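Local coordinates for inositol dehydrogenase (Lactobacillus casei, PDB 4MKX), which probably oxidises scyllo-inositol with NAD as cofactor, as an oxidoreductase of the Gfo/Idh/MocA family, at residues 91-96 with 107-112; 145-150 with 259-264. All coordinates share one frame; numbering follows the deposited sequence.

Interaction 1: residues 91-96 with 107-112; sequences GFHLQQ and VFSEKP
In the Rossmann domain of this dehydrogenase, His93 at the start of helix 93-102 meets the extended Glu110-Lys111-Pro112 segment, the EKP signature of the Gfo/Idh/MocA family, which follows in the chain from strand 106-109. The imidazole carries nearly all of the contact. With CG beside the backbone N (chi1 -69°), the ring reaches across to this segment, and His93 ND1 donates to Pro112 O over 2.7 Å. This N-H meets its acceptor at 153°, and the nitrogen lies almost in line with the carbonyl bond, while the oxygen stays close to the ring plane. The neighbouring His93 CE1 approaches two more carbonyls: Lys111 O, 3.4 Å from His93 CE1 at the ring edge, and Glu110 O, which stands obliquely. Although Glu110 O is 3.1 Å from His93 ND1, the angle is too poor for a hydrogen bond.

Strand 83-86, helix 93-102 and strand 106-109 form a beta-alpha-beta crossover, and His93 joins its helix to residues 110-112. At the other ring nitrogen, His93 NE2 is hydrogen-bonded to Ser88 O, so both nitrogens face carbonyl oxygens. The peptide before Pro112 is cis, and this kink belongs to the same segment whose three successive carbonyls come near the imidazole. Ser109 OG donates to Glu110 O over 3.0 Å, supplying that carbonyl with a polar partner, and lies 3.7 Å from His93 ND1. Glu110 folds its own chain back at chi2 (-61°), which lets Glu110 OE1 accept from Lys111 N at 3.2 Å, while OE2 pairs with His32 NE2 close to the glycine-rich region that probably belongs to the nucleotide site.

Interaction 2: residues 145-150 with 259-264; sequences DSYRYA and YHVETE
The direct polar contact between residues 145-150 and 259-264 is one pair of hydroxyls, Tyr147 OH and Thr263 OG1, 2.7 Å apart, either of which may be the donor. The threonine oxygen lies at the edge of the phenol ring, near its plane, and is also hydrogen-bonded to Ser167 OG on the adjoining strand 162-172, which ties the tyrosine into a short hydroxyl chain. A water extends the link: it donates to Val261 O over 2.8 Å and makes a weak bond of 3.3 Å to Tyr147 OH.

Van der Waals contacts accompany this bond. Thr263 CB lies 3.8 Å from Tyr147 CE1, and Val261 CG1 comes within 3.6 Å of Tyr147 OH, each residue meeting the tyrosine at about a right angle. Val202, Trp205 and Phe206 of helix 197-207 also pack against Tyr147.

Charged pairs within each segment take no part in the link. On the helix, Arg148 NH2 meets Asp145 OD1 in a salt bridge of 2.7 Å, nearly flat in the guanidinium plane. On the strand, Glu262 points away from the helix; His260 NE2 donates to its OE1, which also forms a salt bridge with Arg273 of a third subunit, while OE2 pairs with Arg166.

The helix segment 145-150 and strand segment 260-264 run almost parallel (5°), with axes 11.0 Å apart at closest approach, a spacing that the long tyrosine side chain spans. Helices on one face of a mainly antiparallel sheet, with charged residues of the other face turned to a neighbouring subunit, mark the C-terminal alpha/beta domain of tetrameric Gfo/Idh/MocA enzymes.

How the interactions relate
The two interactions sample the two domains of the chain. Interaction 1 lies in the nucleotide-binding Rossmann domain and interaction 2 in the C-terminal domain, on opposite sides of the chain's centre; their centres are 25 Å apart and their nearest atoms about 9 Å, without touching. Residues 107-112 are the closer to the presumed cofactor site, since Glu110 lies near the glycine-rich Gly24-Gly29 region, and Lys111 makes a weak hydrogen bond to Asp194 O on helix 191-195. His260, Glu262 and Glu264 on segment 259-264 instead reach a third subunit. No cofactor is bound in this apo structure, so the site is inferred from the family.

Interaction 1: residues 91-96 with 107-112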
# COMPACT_ATOMS: atom_id res chain seq x y z
N GLY A 91 -40.67 5.05 3.95
CA GLY A 91 -41.99 5.62 3.76
C GLY A 91 -42.71 5.96 5.06
O GLY A 91 -43.69 6.70 5.04
N PHE A 92 -42.21 5.44 6.18
CA PHE A 92 -42.87 5.61 7.48
C PHE A 92 -42.16 6.61 8.38
O PHE A 92 -42.68 6.98 9.44
CB PHE A 92 -42.97 4.28 8.22
CG PHE A 92 -43.79 3.25 7.51
CD1 PHE A 92 -45.17 3.23 7.65
CD2 PHE A 92 -43.18 2.30 6.70
CE1 PHE A 92 -45.93 2.28 6.99
CE2 PHE A 92 -43.94 1.35 6.04
CZ PHE A 92 -45.32 1.34 6.19
N HIS A 93 -40.96 7.03 7.99
CA HIS A 93 -40.14 7.89 8.85
C HIS A 93 -40.85 9.16 9.30
O HIS A 93 -40.90 9.45 10.48
CB HIS A 93 -38.80 8.22 8.20
CG HIS A 93 -37.88 7.05 8.11
ND1 HIS A 93 -36.59 7.15 7.63
CD2 HIS A 93 -38.07 5.75 8.41
CE1 HIS A 93 -36.02 5.96 7.64
NE2 HIS A 93 -36.90 5.09 8.11
N LEU A 94 -41.40 9.93 8.36
CA LEU A 94 -42.01 11.21 8.71
C LEU A 94 -43.17 11.09 9.69
O LEU A 94 -43.23 11.84 10.66
CB LEU A 94 -42.48 11.95 7.45
CG LEU A 94 -41.34 12.30 6.47
CD1 LEU A 94 -41.91 12.98 5.25
CD2 LEU A 94 -40.35 13.21 7.14
N GLN A 95 -44.07 10.14 9.46
CA GLN A 95 -45.25 10.02 10.32
C GLN A 95 -44.85 9.53 11.71
O GLN A 95 -45.45 9.94 12.72
CB GLN A 95 -46.33 9.13 9.70
CG GLN A 95 -45.99 7.65 9.59
CD GLN A 95 -47.21 6.80 9.25
OE1 GLN A 95 -48.20 7.30 8.71
NE2 GLN A 95 -47.15 5.52 9.58
N GLN A 96 -43.82 8.68 11.78
CA GLN A 96 -43.35 8.18 13.06
C GLN A 96 -42.54 9.23 13.83
O GLN A 96 -42.66 9.33 15.06
CB GLN A 96 -42.59 6.85 12.89
CG GLN A 96 -43.50 5.71 12.42
CD GLN A 96 -42.75 4.45 12.05
OE1 GLN A 96 -41.52 4.46 11.93
NE2 GLN A 96 -43.48 3.36 11.85
N VAL A 107 -35.94 11.78 19.38
CA VAL A 107 -36.01 10.98 18.17
C VAL A 107 -34.67 10.81 17.46
O VAL A 107 -34.01 11.79 17.13
CB VAL A 107 -37.01 11.59 17.16
CG1 VAL A 107 -36.98 10.80 15.85
CG2 VAL A 107 -38.41 11.62 17.76
N PHE A 108 -34.28 9.56 17.26
CA PHE A 108 -33.24 9.22 16.29
C PHE A 108 -33.94 8.58 15.11
O PHE A 108 -34.71 7.62 15.27
CB PHE A 108 -32.25 8.21 16.90
CG PHE A 108 -31.19 7.73 15.93
CD1 PHE A 108 -31.46 6.69 15.04
CD2 PHE A 108 -29.93 8.30 15.94
CE1 PHE A 108 -30.48 6.24 14.15
CE2 PHE A 108 -28.94 7.85 15.05
CZ PHE A 108 -29.23 6.81 14.16
N SER A 109 -33.67 9.07 13.90
CA SER A 109 -34.26 8.45 12.73
C SER A 109 -33.17 8.03 11.77
O SER A 109 -32.25 8.79 11.52
CB SER A 109 -35.20 9.43 12.03
OG SER A 109 -35.72 8.87 10.84
N GLU A 110 -33.28 6.83 11.21
CA GLU A 110 -32.41 6.48 10.09
C GLU A 110 -32.70 7.35 8.88
O GLU A 110 -33.77 7.96 8.76
CB GLU A 110 -32.57 5.01 9.70
CG GLU A 110 -31.62 4.09 10.44
CD GLU A 110 -30.16 4.43 10.16
OE1 GLU A 110 -29.86 5.02 9.10
OE2 GLU A 110 -29.30 4.11 11.01
N LYS A 111 -31.72 7.42 7.98
CA LYS A 111 -31.92 8.06 6.70
C LYS A 111 -32.84 7.21 5.82
O LYS A 111 -32.99 6.01 6.05
CB LYS A 111 -30.57 8.28 6.00
CG LYS A 111 -29.81 6.99 5.64
CD LYS A 111 -30.16 6.50 4.22
CE LYS A 111 -29.63 5.09 3.96
NZ LYS A 111 -30.10 4.55 2.66
N PRO A 112 -33.48 7.84 4.81
CA PRO A 112 -33.58 9.28 4.59
C PRO A 112 -34.64 9.80 5.53
O PRO A 112 -35.36 8.99 6.12
CB PRO A 112 -34.10 9.38 3.15
CG PRO A 112 -34.90 8.14 2.96
CD PRO A 112 -34.23 7.07 3.81

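Interaction 2: residues 145-150 with 259-264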
# COMPACT_ATOMS: atom_id res chain seq x y z
N ASP A 145 -14.33 7.10 12.46
CA ASP A 145 -13.01 7.61 12.83
C ASP A 145 -12.22 8.13 11.64
O ASP A 145 -11.57 9.16 11.75
CB ASP A 145 -12.21 6.55 13.58
CG ASP A 145 -12.65 6.38 15.03
OD1 ASP A 145 -13.31 7.30 15.58
OD2 ASP A 145 -12.31 5.34 15.61
N SER A 146 -12.26 7.43 10.51
CA SER A 146 -11.46 7.88 9.36
C SER A 146 -12.03 9.15 8.73
O SER A 146 -11.28 10.07 8.37
CB SER A 146 -11.28 6.75 8.32
OG SER A 146 -10.53 5.68 8.89
N TYR A 147 -13.35 9.22 8.59
CA TYR A 147 -13.99 10.44 8.09
C TYR A 147 -13.73 11.62 9.01
O TYR A 147 -13.47 12.73 8.53
CB TYR A 147 -15.50 10.25 7.89
CG TYR A 147 -15.84 9.60 6.56
CD1 TYR A 147 -15.94 10.36 5.40
CD2 TYR A 147 -16.01 8.22 6.46
CE1 TYR A 147 -16.23 9.76 4.18
CE2 TYR A 147 -16.29 7.62 5.25
CZ TYR A 147 -16.40 8.39 4.11
OH TYR A 147 -16.68 7.79 2.89
N ARG A 148 -13.79 11.39 10.32
CA ARG A 148 -13.53 12.46 11.29
C ARG A 148 -12.10 12.95 11.22
O ARG A 148 -11.85 14.15 11.34
CB ARG A 148 -13.90 12.03 12.72
CG ARG A 148 -15.40 12.07 12.96
CD ARG A 148 -15.77 11.88 14.45
NE ARG A 148 -15.34 10.58 14.97
CZ ARG A 148 -15.92 9.93 15.98
NH1 ARG A 148 -16.99 10.43 16.59
NH2 ARG A 148 -15.44 8.76 16.37
N TYR A 149 -11.16 12.03 11.03
CA TYR A 149 -9.75 12.39 10.91
C TYR A 149 -9.53 13.28 9.69
O TYR A 149 -8.80 14.27 9.76
CB TYR A 149 -8.87 11.12 10.84
CG TYR A 149 -7.38 11.40 10.73
CD1 TYR A 149 -6.60 11.58 11.87
CD2 TYR A 149 -6.76 11.48 9.49
CE1 TYR A 149 -5.24 11.84 11.77
CE2 TYR A 149 -5.40 11.73 9.38
CZ TYR A 149 -4.65 11.91 10.52
OH TYR A 149 -3.30 12.17 10.41
N ALA A 150 -10.17 12.94 8.57
CA ALA A 150 -10.06 13.74 7.36
C ALA A 150 -10.71 15.10 7.53
O ALA A 150 -10.20 16.11 7.04
CB ALA A 150 -10.67 13.01 6.17
N TYR A 259 -17.36 -4.43 -0.06
CA TYR A 259 -18.11 -3.20 0.13
C TYR A 259 -17.18 -2.02 -0.12
O TYR A 259 -16.26 -1.78 0.67
CB TYR A 259 -18.62 -3.17 1.57
CG TYR A 259 -19.50 -1.99 1.95
CD1 TYR A 259 -20.62 -1.65 1.20
CD2 TYR A 259 -19.22 -1.25 3.09
CE1 TYR A 259 -21.42 -0.58 1.57
CE2 TYR A 259 -20.02 -0.19 3.47
CZ TYR A 259 -21.12 0.14 2.71
OH TYR A 259 -21.93 1.21 3.07
N HIS A 260 -17.40 -1.30 -1.21
CA HIS A 260 -16.46 -0.23 -1.57
C HIS A 260 -17.08 1.12 -1.29
O HIS A 260 -17.94 1.59 -2.03
CB HIS A 260 -16.04 -0.31 -3.03
CG HIS A 260 -14.92 0.62 -3.38
ND1 HIS A 260 -13.61 0.19 -3.54
CD2 HIS A 260 -14.89 1.96 -3.56
CE1 HIS A 260 -12.85 1.22 -3.84
NE2 HIS A 260 -13.60 2.31 -3.87
N VAL A 261 -16.64 1.75 -0.20
CA VAL A 261 -17.04 3.11 0.12
C VAL A 261 -15.77 3.92 0.27
O VAL A 261 -14.92 3.63 1.12
CB VAL A 261 -17.88 3.17 1.41
CG1 VAL A 261 -18.09 4.60 1.84
CG2 VAL A 261 -19.23 2.52 1.16
N GLU A 262 -15.61 4.90 -0.60
CA GLU A 262 -14.35 5.62 -0.72
C GLU A 262 -14.71 7.07 -0.96
O GLU A 262 -15.64 7.37 -1.70
CB GLU A 262 -13.55 5.09 -1.91
CG GLU A 262 -12.23 5.86 -2.19
CD GLU A 262 -11.64 5.55 -3.53
OE1 GLU A 262 -12.28 4.83 -4.33
OE2 GLU A 262 -10.52 6.05 -3.81
N THR A 263 -13.99 7.98 -0.31
CA THR A 263 -14.20 9.41 -0.54
C THR A 263 -12.86 10.08 -0.74
O THR A 263 -11.96 9.96 0.09
CB THR A 263 -14.93 10.06 0.64
OG1 THR A 263 -16.20 9.41 0.78
CG2 THR A 263 -15.19 11.53 0.36
N GLU A 264 -12.74 10.80 -1.85
CA GLU A 264 -11.53 11.50 -2.21
C GLU A 264 -11.81 13.00 -2.16
O GLU A 264 -12.83 13.45 -2.67
CB GLU A 264 -11.16 11.12 -3.64
CG GLU A 264 -10.14 11.98 -4.31
CD GLU A 264 -10.00 11.58 -5.76
OE1 GLU A 264 -9.32 10.57 -6.01
OE2 GLU A 264 -10.59 12.25 -6.63
O HOH W 1 -14.90 5.06 3.55